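Local atomic coordinates of periplasmic protein TorT (Vibrio parahaemolyticus, PDB entry 3O1I), a protein that probably binds a small ligand in the periplasm, as a member of the bacterial solute-binding protein 2 family, and probably takes part in trimethylamine N-oxide sensing. Residues 9-14 with 57-62; 171-176 with 187-192; 253-258 with 273-278. All coordinates share one frame; numbering follows the deposited sequence.

Interaction 1. Residues 9-14 with 57-62; sequences CAIYPH and ALCTQW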
loop_
_atom_site.group_PDB
_atom_site.type_symbol
_atom_site.label_atom_id
_atom_site.label_comp_id
_atom_site.label_asym_id
_atom_site.label_seq_id
_atom_site.Cartn_x
_atom_site.Cartn_y
_atom_site.Cartn_z
ATOM N N CYS D 9 19.647 -22.028 -18.915
ATOM C CA CYS D 9 18.623 -21.191 -18.297
ATOM C C CYS D 9 18.286 -21.647 -16.870
ATOM O O CYS D 9 17.640 -22.686 -16.678
ATOM C CB CYS D 9 17.382 -21.265 -19.188
ATOM S SG CYS D 9 16.218 -19.863 -19.232
ATOM N N ALA D 10 18.715 -20.868 -15.874
ATOM C CA ALA D 10 18.459 -21.194 -14.463
ATOM C C ALA D 10 17.143 -20.593 -13.954
ATOM O O ALA D 10 16.935 -19.378 -13.987
ATOM C CB ALA D 10 19.626 -20.724 -13.592
ATOM N N ILE D 11 16.267 -21.466 -13.470
ATOM C CA ILE D 11 14.957 -21.065 -12.972
ATOM C C ILE D 11 14.782 -21.254 -11.467
ATOM O O ILE D 11 14.445 -22.348 -10.999
ATOM C CB ILE D 11 13.834 -21.849 -13.724
ATOM C CG1 ILE D 11 13.955 -21.587 -15.224
ATOM C CG2 ILE D 11 12.451 -21.431 -13.232
ATOM C CD1 ILE D 11 14.149 -20.121 -15.571
ATOM N N TYR D 12 14.999 -20.178 -10.714
ATOM C CA TYR D 12 14.850 -20.217 -9.260
ATOM C C TYR D 12 13.384 -20.117 -8.852
ATOM O O TYR D 12 12.509 -19.882 -9.682
ATOM C CB TYR D 12 15.559 -19.044 -8.614
ATOM C CG TYR D 12 16.987 -18.815 -9.029
ATOM C CD1 TYR D 12 17.721 -19.797 -9.701
ATOM C CD2 TYR D 12 17.635 -17.630 -8.673
ATOM C CE1 TYR D 12 19.076 -19.601 -9.997
ATOM C CE2 TYR D 12 18.973 -17.427 -8.964
ATOM C CZ TYR D 12 19.687 -18.417 -9.618
ATOM O OH TYR D 12 21.017 -18.209 -9.845
ATOM N N PRO D 13 13.093 -20.319 -7.562
ATOM C CA PRO D 13 11.704 -20.217 -7.099
ATOM C C PRO D 13 11.489 -18.762 -6.649
ATOM O O PRO D 13 10.361 -18.302 -6.491
ATOM C CB PRO D 13 11.656 -21.214 -5.952
ATOM C CG PRO D 13 13.024 -21.083 -5.360
ATOM C CD PRO D 13 13.934 -21.012 -6.568
ATOM N N HIS D 14 12.611 -18.063 -6.457
ATOM C CA HIS D 14 12.666 -16.655 -6.057
ATOM C C HIS D 14 14.122 -16.237 -5.856
ATOM O O HIS D 14 15.035 -17.004 -6.101
ATOM C CB HIS D 14 11.940 -16.422 -4.737
ATOM C CG HIS D 14 12.639 -17.022 -3.560
ATOM N ND1 HIS D 14 12.248 -18.216 -2.989
ATOM C CD2 HIS D 14 13.730 -16.610 -2.871
ATOM C CE1 HIS D 14 13.070 -18.517 -1.999
ATOM N NE2 HIS D 14 13.978 -17.560 -1.909
ATOM N N ALA D 57 8.630 -21.892 -19.920
ATOM C CA ALA D 57 8.295 -21.868 -21.339
ATOM C C ALA D 57 9.075 -20.731 -21.999
ATOM O O ALA D 57 9.389 -20.788 -23.182
ATOM C CB ALA D 57 6.793 -21.655 -21.520
ATOM N N LEU D 58 9.380 -19.696 -21.223
ATOM C CA LEU D 58 10.137 -18.567 -21.732
ATOM C C LEU D 58 11.553 -19.026 -22.000
ATOM O O LEU D 58 12.179 -18.609 -22.973
ATOM C CB LEU D 58 10.157 -17.420 -20.723
ATOM C CG LEU D 58 11.218 -16.345 -20.988
ATOM C CD1 LEU D 58 11.056 -15.754 -22.380
ATOM C CD2 LEU D 58 11.098 -15.264 -19.937
ATOM N N CYS D 59 12.065 -19.886 -21.128
ATOM C CA CYS D 59 13.418 -20.390 -21.306
ATOM C C CYS D 59 13.537 -21.045 -22.677
ATOM O O CYS D 59 14.427 -20.709 -23.462
ATOM C CB CYS D 59 13.768 -21.403 -20.213
ATOM S SG CYS D 59 14.456 -20.712 -18.666
ATOM N N THR D 60 12.625 -21.972 -22.963
ATOM C CA THR D 60 12.621 -22.680 -24.240
ATOM C C THR D 60 12.635 -21.696 -25.415
ATOM O O THR D 60 13.505 -21.781 -26.287
ATOM C CB THR D 60 11.383 -23.614 -24.363
ATOM O OG1 THR D 60 10.186 -22.831 -24.489
ATOM C CG2 THR D 60 11.270 -24.501 -23.131
ATOM N N GLN D 61 11.677 -20.765 -25.428
ATOM C CA GLN D 61 11.571 -19.761 -26.487
ATOM C C GLN D 61 12.910 -19.061 -26.670
ATOM O O GLN D 61 13.281 -18.685 -27.777
ATOM C CB GLN D 61 10.487 -18.726 -26.143
ATOM C CG GLN D 61 9.136 -19.339 -25.758
ATOM C CD GLN D 61 8.041 -18.305 -25.514
ATOM O OE1 GLN D 61 8.246 -17.307 -24.819
ATOM N NE2 GLN D 61 6.862 -18.556 -26.075
ATOM N N TRP D 62 13.637 -18.891 -25.574
ATOM C CA TRP D 62 14.942 -18.244 -25.622
ATOM C C TRP D 62 15.938 -19.195 -26.273
ATOM O O TRP D 62 17.038 -18.797 -26.668
ATOM C CB TRP D 62 15.408 -17.897 -24.210
ATOM C CG TRP D 62 16.692 -17.125 -24.162
ATOM C CD1 TRP D 62 16.929 -15.887 -24.693
ATOM C CD2 TRP D 62 17.898 -17.515 -23.496
ATOM N NE1 TRP D 62 18.209 -15.479 -24.392
ATOM C CE2 TRP D 62 18.826 -16.458 -23.660
ATOM C CE3 TRP D 62 18.286 -18.655 -22.776
ATOM C CZ2 TRP D 62 20.119 -16.507 -23.127
ATOM C CZ3 TRP D 62 19.572 -18.702 -22.246
ATOM C CH2 TRP D 62 20.473 -17.631 -22.426
#

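Interaction 2. Residues 171-176 with 187-192; sequences DSFWAD and QRVIDM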
loop_
_atom_site.group_PDB
_atom_site.type_symbol
_atom_site.label_atom_id
_atom_site.label_comp_id
_atom_site.label_asym_id
_atom_site.label_seq_id
_atom_site.Cartn_x
_atom_site.Cartn_y
_atom_site.Cartn_z
ATOM N N ASP D 171 8.311 -28.020 23.108
ATOM C CA ASP D 171 7.282 -27.988 22.087
ATOM C C ASP D 171 7.873 -27.521 20.764
ATOM O O ASP D 171 9.081 -27.303 20.643
ATOM C CB ASP D 171 6.129 -27.065 22.501
ATOM C CG ASP D 171 4.758 -27.625 22.106
ATOM O OD1 ASP D 171 3.754 -26.891 22.229
ATOM O OD2 ASP D 171 4.683 -28.804 21.679
ATOM N N SER D 172 7.005 -27.372 19.772
ATOM C CA SER D 172 7.428 -26.944 18.452
ATOM C C SER D 172 6.377 -26.016 17.849
ATOM O O SER D 172 5.184 -26.300 17.915
ATOM C CB SER D 172 7.625 -28.167 17.557
ATOM O OG SER D 172 8.184 -27.803 16.307
ATOM N N PHE D 173 6.824 -24.908 17.268
ATOM C CA PHE D 173 5.913 -23.955 16.658
ATOM C C PHE D 173 6.166 -23.803 15.170
ATOM O O PHE D 173 7.269 -23.486 14.737
ATOM C CB PHE D 173 6.017 -22.592 17.351
ATOM C CG PHE D 173 5.745 -22.649 18.822
ATOM C CD1 PHE D 173 6.787 -22.805 19.730
ATOM C CD2 PHE D 173 4.441 -22.651 19.298
ATOM C CE1 PHE D 173 6.533 -22.963 21.086
ATOM C CE2 PHE D 173 4.179 -22.810 20.654
ATOM C CZ PHE D 173 5.227 -22.969 21.547
ATOM N N TRP D 174 5.118 -24.023 14.391
ATOM C CA TRP D 174 5.207 -23.921 12.949
ATOM C C TRP D 174 4.646 -22.590 12.468
ATOM O O TRP D 174 3.760 -22.016 13.090
ATOM C CB TRP D 174 4.447 -25.080 12.315
ATOM C CG TRP D 174 4.782 -26.396 12.934
ATOM C CD1 TRP D 174 4.085 -27.050 13.914
ATOM C CD2 TRP D 174 5.931 -27.200 12.653
ATOM N NE1 TRP D 174 4.732 -28.211 14.261
ATOM C CE2 TRP D 174 5.869 -28.329 13.505
ATOM C CE3 TRP D 174 7.008 -27.077 11.765
ATOM C CZ2 TRP D 174 6.851 -29.334 13.493
ATOM C CZ3 TRP D 174 7.983 -28.075 11.754
ATOM C CH2 TRP D 174 7.896 -29.190 12.615
ATOM N N ALA D 175 5.174 -22.105 11.355
ATOM C CA ALA D 175 4.744 -20.847 10.777
ATOM C C ALA D 175 5.624 -20.583 9.580
ATOM O O ALA D 175 6.781 -20.981 9.558
ATOM C CB ALA D 175 4.897 -19.729 11.779
ATOM N N ASP D 176 5.086 -19.898 8.585
ATOM C CA ASP D 176 5.865 -19.607 7.396
ATOM C C ASP D 176 7.181 -18.909 7.754
ATOM O O ASP D 176 7.326 -18.339 8.835
ATOM C CB ASP D 176 5.027 -18.757 6.443
ATOM C CG ASP D 176 3.656 -19.372 6.170
ATOM O OD1 ASP D 176 3.586 -20.564 5.793
ATOM O OD2 ASP D 176 2.640 -18.663 6.329
ATOM N N GLN D 187 9.109 -14.826 20.473
ATOM C CA GLN D 187 8.611 -14.083 21.630
ATOM C C GLN D 187 7.801 -15.000 22.516
ATOM O O GLN D 187 7.999 -15.028 23.730
ATOM C CB GLN D 187 7.748 -12.896 21.194
ATOM C CG GLN D 187 8.420 -11.960 20.200
ATOM C CD GLN D 187 7.495 -10.841 19.735
ATOM O OE1 GLN D 187 6.275 -11.040 19.597
ATOM N NE2 GLN D 187 8.070 -9.662 19.472
ATOM N N ARG D 188 6.890 -15.755 21.912
ATOM C CA ARG D 188 6.076 -16.683 22.678
ATOM C C ARG D 188 7.013 -17.622 23.423
ATOM O O ARG D 188 6.766 -17.975 24.571
ATOM C CB ARG D 188 5.162 -17.492 21.753
ATOM C CG ARG D 188 4.125 -18.336 22.500
ATOM C CD ARG D 188 3.372 -19.305 21.584
ATOM N NE ARG D 188 2.886 -18.674 20.356
ATOM C CZ ARG D 188 2.107 -19.274 19.457
ATOM N NH1 ARG D 188 1.710 -20.529 19.640
ATOM N NH2 ARG D 188 1.734 -18.622 18.366
ATOM N N VAL D 189 8.095 -18.018 22.761
ATOM C CA VAL D 189 9.075 -18.916 23.358
ATOM C C VAL D 189 9.733 -18.298 24.585
ATOM O O VAL D 189 9.752 -18.901 25.661
ATOM C CB VAL D 189 10.165 -19.303 22.333
ATOM C CG1 VAL D 189 11.333 -20.021 23.023
ATOM C CG2 VAL D 189 9.546 -20.191 21.263
ATOM N N ILE D 190 10.263 -17.091 24.422
ATOM C CA ILE D 190 10.918 -16.393 25.520
ATOM C C ILE D 190 9.985 -16.288 26.728
ATOM O O ILE D 190 10.430 -16.355 27.874
ATOM C CB ILE D 190 11.364 -14.985 25.084
ATOM C CG1 ILE D 190 12.305 -15.090 23.883
ATOM C CG2 ILE D 190 12.099 -14.304 26.215
ATOM C CD1 ILE D 190 12.726 -13.750 23.307
ATOM N N ASP D 191 8.689 -16.142 26.466
ATOM C CA ASP D 191 7.693 -16.033 27.528
ATOM C C ASP D 191 7.428 -17.325 28.295
ATOM O O ASP D 191 7.067 -17.284 29.470
ATOM C CB ASP D 191 6.375 -15.506 26.962
ATOM C CG ASP D 191 6.445 -14.038 26.606
ATOM O OD1 ASP D 191 6.688 -13.220 27.517
ATOM O OD2 ASP D 191 6.261 -13.701 25.420
ATOM N N MET D 192 7.591 -18.469 27.637
ATOM C CA MET D 192 7.369 -19.747 28.300
ATOM C C MET D 192 8.184 -19.779 29.581
ATOM O O MET D 192 7.623 -19.736 30.671
ATOM C CB MET D 192 7.798 -20.913 27.413
ATOM C CG MET D 192 6.936 -21.157 26.196
ATOM S SD MET D 192 7.542 -22.621 25.351
ATOM C CE MET D 192 8.665 -21.907 24.229
#

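Interaction 3. Residues 253-258 with 273-278; sequences GRLSVM and ASPIIK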
loop_
_atom_site.group_PDB
_atom_site.type_symbol
_atom_site.label_atom_id
_atom_site.label_comp_id
_atom_site.label_asym_id
_atom_site.label_seq_id
_atom_site.Cartn_x
_atom_site.Cartn_y
_atom_site.Cartn_z
ATOM N N GLY D 253 25.468 -24.184 -6.210
ATOM C CA GLY D 253 25.110 -23.548 -7.458
ATOM C C GLY D 253 26.072 -23.985 -8.543
ATOM O O GLY D 253 25.658 -24.505 -9.586
ATOM N N ARG D 254 27.363 -23.774 -8.292
ATOM C CA ARG D 254 28.417 -24.151 -9.234
ATOM C C ARG D 254 28.162 -25.566 -9.729
ATOM O O ARG D 254 28.260 -25.851 -10.918
ATOM C CB ARG D 254 29.785 -24.082 -8.552
ATOM C CG ARG D 254 30.242 -22.683 -8.158
ATOM C CD ARG D 254 31.464 -22.744 -7.232
ATOM N NE ARG D 254 31.986 -21.425 -6.873
ATOM C CZ ARG D 254 32.567 -20.591 -7.733
ATOM N NH1 ARG D 254 32.704 -20.940 -9.009
ATOM N NH2 ARG D 254 33.021 -19.412 -7.321
ATOM N N LEU D 255 27.818 -26.448 -8.805
ATOM C CA LEU D 255 27.541 -27.826 -9.148
ATOM C C LEU D 255 26.527 -27.963 -10.294
ATOM O O LEU D 255 26.792 -28.669 -11.271
ATOM C CB LEU D 255 27.065 -28.571 -7.894
ATOM C CG LEU D 255 26.526 -30.004 -7.983
ATOM C CD1 LEU D 255 27.290 -30.808 -9.024
ATOM C CD2 LEU D 255 26.620 -30.651 -6.598
ATOM N N SER D 256 25.384 -27.285 -10.187
ATOM C CA SER D 256 24.350 -27.346 -11.226
ATOM C C SER D 256 24.834 -26.802 -12.563
ATOM O O SER D 256 24.553 -27.382 -13.606
ATOM C CB SER D 256 23.100 -26.586 -10.788
ATOM O OG SER D 256 22.039 -27.485 -10.513
ATOM N N VAL D 257 25.546 -25.681 -12.536
ATOM C CA VAL D 257 26.076 -25.108 -13.768
ATOM C C VAL D 257 26.940 -26.160 -14.456
ATOM O O VAL D 257 26.714 -26.515 -15.615
ATOM C CB VAL D 257 26.965 -23.892 -13.491
ATOM C CG1 VAL D 257 27.732 -23.515 -14.744
ATOM C CG2 VAL D 257 26.124 -22.733 -13.023
ATOM N N MET D 258 27.939 -26.649 -13.724
ATOM C CA MET D 258 28.854 -27.652 -14.238
ATOM C C MET D 258 28.096 -28.839 -14.799
ATOM O O MET D 258 28.334 -29.250 -15.926
ATOM C CB MET D 258 29.791 -28.123 -13.127
ATOM C CG MET D 258 30.726 -29.241 -13.546
ATOM S SD MET D 258 30.829 -30.511 -12.282
ATOM C CE MET D 258 29.348 -31.526 -12.662
ATOM N N ALA D 273 24.734 -35.319 -7.738
ATOM C CA ALA D 273 25.700 -34.666 -6.866
ATOM C C ALA D 273 25.059 -33.962 -5.660
ATOM O O ALA D 273 23.860 -33.667 -5.648
ATOM C CB ALA D 273 26.525 -33.688 -7.670
ATOM N N SER D 274 25.886 -33.696 -4.652
ATOM C CA SER D 274 25.454 -33.059 -3.410
ATOM C C SER D 274 26.668 -32.774 -2.530
ATOM O O SER D 274 27.308 -33.696 -2.046
ATOM C CB SER D 274 24.478 -33.987 -2.669
ATOM O OG SER D 274 24.999 -35.303 -2.529
ATOM N N PRO D 275 26.990 -31.491 -2.299
ATOM C CA PRO D 275 28.149 -31.157 -1.464
ATOM C C PRO D 275 28.055 -31.805 -0.089
ATOM O O PRO D 275 27.022 -32.380 0.283
ATOM C CB PRO D 275 28.095 -29.631 -1.376
ATOM C CG PRO D 275 27.337 -29.234 -2.591
ATOM C CD PRO D 275 26.238 -30.271 -2.620
ATOM N N ILE D 276 29.140 -31.707 0.666
ATOM C CA ILE D 276 29.172 -32.297 1.991
ATOM C C ILE D 276 28.923 -31.235 3.046
ATOM O O ILE D 276 29.607 -30.208 3.090
ATOM C CB ILE D 276 30.532 -33.000 2.259
ATOM C CG1 ILE D 276 30.581 -33.505 3.708
ATOM C CG2 ILE D 276 31.681 -32.046 1.935
ATOM C CD1 ILE D 276 31.802 -34.342 4.045
ATOM N N ILE D 277 27.933 -31.502 3.892
ATOM C CA ILE D 277 27.541 -30.594 4.966
ATOM C C ILE D 277 28.658 -30.422 5.996
ATOM O O ILE D 277 29.189 -31.401 6.513
ATOM C CB ILE D 277 26.263 -31.123 5.651
ATOM C CG1 ILE D 277 25.115 -31.126 4.640
ATOM C CG2 ILE D 277 25.923 -30.282 6.866
ATOM C CD1 ILE D 277 24.074 -32.171 4.920
ATOM N N LYS D 278 29.011 -29.174 6.287
ATOM C CA LYS D 278 30.075 -28.887 7.240
ATOM C C LYS D 278 29.581 -28.190 8.521
ATOM O O LYS D 278 28.876 -27.184 8.457
ATOM C CB LYS D 278 31.146 -28.017 6.575
ATOM C CG LYS D 278 32.337 -27.747 7.473
ATOM C CD LYS D 278 32.887 -26.347 7.279
ATOM C CE LYS D 278 34.059 -26.065 8.229
ATOM N NZ LYS D 278 33.699 -26.080 9.684
#

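Interaction 1. Residues 9-14 with 57-62
Cys-9 and Cys-59 are joined covalently: their SG atoms lie 2.0 Å apart in a disulfide whose torsion about the S-S bond, -85°, makes it left-handed. The bond ties a strand of the five-stranded parallel sheet of one lobe to the helix packed on it, so cysteine suits both places, the two CA atoms being 6.1 Å from each other. Each CB points at the opposite segment, and the sulfurs close the remaining gap: SG of Cys-9 stands anti to its own backbone N (chi1 -152°), whereas SG of Cys-59 lies beside its N and anti to the carbonyl carbon. Trp-62, one helical turn further on, brings its six-membered ring beside the bridge, and its CE3 comes within 4.3 Å of Cys-9 SG. This is a sulfur-aromatic contact with an oblique approach. On the other strand residue that faces the helix, Ile-11, the CD1 branch packs against Cys-59 SG and adds an apolar cover to the buried sulfur.

The 57-62 end of helix 49-62 runs almost antiparallel to strand residues 9-12, their short axes 9.3 Å apart at closest approach. That helix is the helical limb of the beta-alpha-beta crossover from strand 37-42 to strand 66-69, and strand 7-12 lies between those two. Ile-67 touches both cysteines, Leu-41 packs on Ile-11, and on the far face Ala-10 meets Met-27 of helix 18-32.

Interaction 2. Residues 171-176 with 187-192
A chi1 of -57° sets CG of Phe-173 beside its backbone N and anti to the carbonyl carbon, and from there the ring reaches Arg-188, Val-189 and Met-192 on the helix. Arg-188 starts differently, with CG anti to the backbone N, and runs out extended until a bend at chi3 (-47°) turns its guanidinium toward the aromatic ring. The two segments belong to one beta-alpha unit of a Rossmann-like lobe: strand 167-172 leads through a loop into helix 179-192, which crosses over strand 137-142 on the way to strand 197-200.

Phe-173 stands just beyond the end of its strand and has more surface buried here than any other residue of the contact. A large flat hydrophobic side chain suits this place because it spans the gap to a helix whose nearest CA, that of Val-189, is 9.0 Å from its own. Val-189 is buried, and its CG2 branch lies 4.1 Å from Phe-173 CE1; the beta-branched side chain also packs on Ala-140 and Leu-142 of strand 137-142, joining helix to sheet. Leu-185, one turn earlier in the helix, touches Phe-173 as well. Met-192 and Phe-173 extend toward each other from their two backbones, the flexible thioether chain bent so that Met-192 CE sits 3.9 Å from Phe-173 CE1.

Arginine serves at the exposed margin because its aliphatic stem can pack obliquely beside the ring while the charged end stays near solvent. Arg-188 CD is 3.7 Å from Phe-173 CE2, and the guanidinium and ring planes are 69° apart. Arg-188 NH1 meets the same side of the ring, 3.5 Å from Phe-173 CD2.

Interaction 3. Residues 253-258 with 273-278
Leu-255 and Ala-273 make the main apolar contact, between a helix and the extended chain that follows it. Leu-255 takes CG anti to its backbone N (chi1 172°), which carries the isobutyl group out from helix 249-263, and both methyl branches meet the single methyl of Ala-273. CD2 of Leu-255 lies 3.2 Å from Ala-273 CB, and CD1 of Leu-255 is 3.3 Å from that same CB, so the alanine methyl faces the fork of the leucine. A small side chain fits here because the backbones are close, with 7.4 Å between the two CA atoms. The CD2 branch is also 4.0 Å from Pro-275 CD, where the proline ring adds a second apolar surface; the ring also touches the side chains of Gln-251 and Gln-252 of the same helix.

A second kind of contact involves the main chain. Leu-255 CD2 lies 3.7 Å from Ser-274 N, a van der Waals approach of a methyl to a peptide nitrogen; the side chain of Ser-274 starts out in the other direction, as a polar residue at an exposed position may.

Polar and charged neighbours place the contact in the fold. Arg-254 leans toward helix 18-32, where it makes a long, weak ion pair with Glu-30. At the other end, Ile-276 O accepts a hydrogen bond from Lys-248, and Lys-278 pairs through its backbone with Thr-246. The chain leaving the contact thus joins strand 244-246, probably at the hinge between the two lobes.

The chemistry is that of a small hydrophobic patch near the surface: its cohesion comes from shape and dispersion, which lack the directional demands of a hydrogen bond or salt bridge.

Overall arrangement
From the N terminus, interaction 1 closes first, joining strand 7-12 to helix 49-62 across 42 intervening residues in the five-stranded lobe. The chain later enters the four-stranded lobe, where interaction 2 closes a short loop of ten intervening residues, mostly the first part of helix 179-192, between the end of strand 167-172 and that helix. It then returns, and interaction 3 sets residues 273-278 against helix 249-263, whose neighbour is helix 18-32 of the first lobe. The three loops follow in series, none enclosing or crossing another. Interactions 1 and 2 lie on opposite sides of the chain's centre, with centres 38 Å apart; interaction 3 is nearer to the first, about 20 Å between centres.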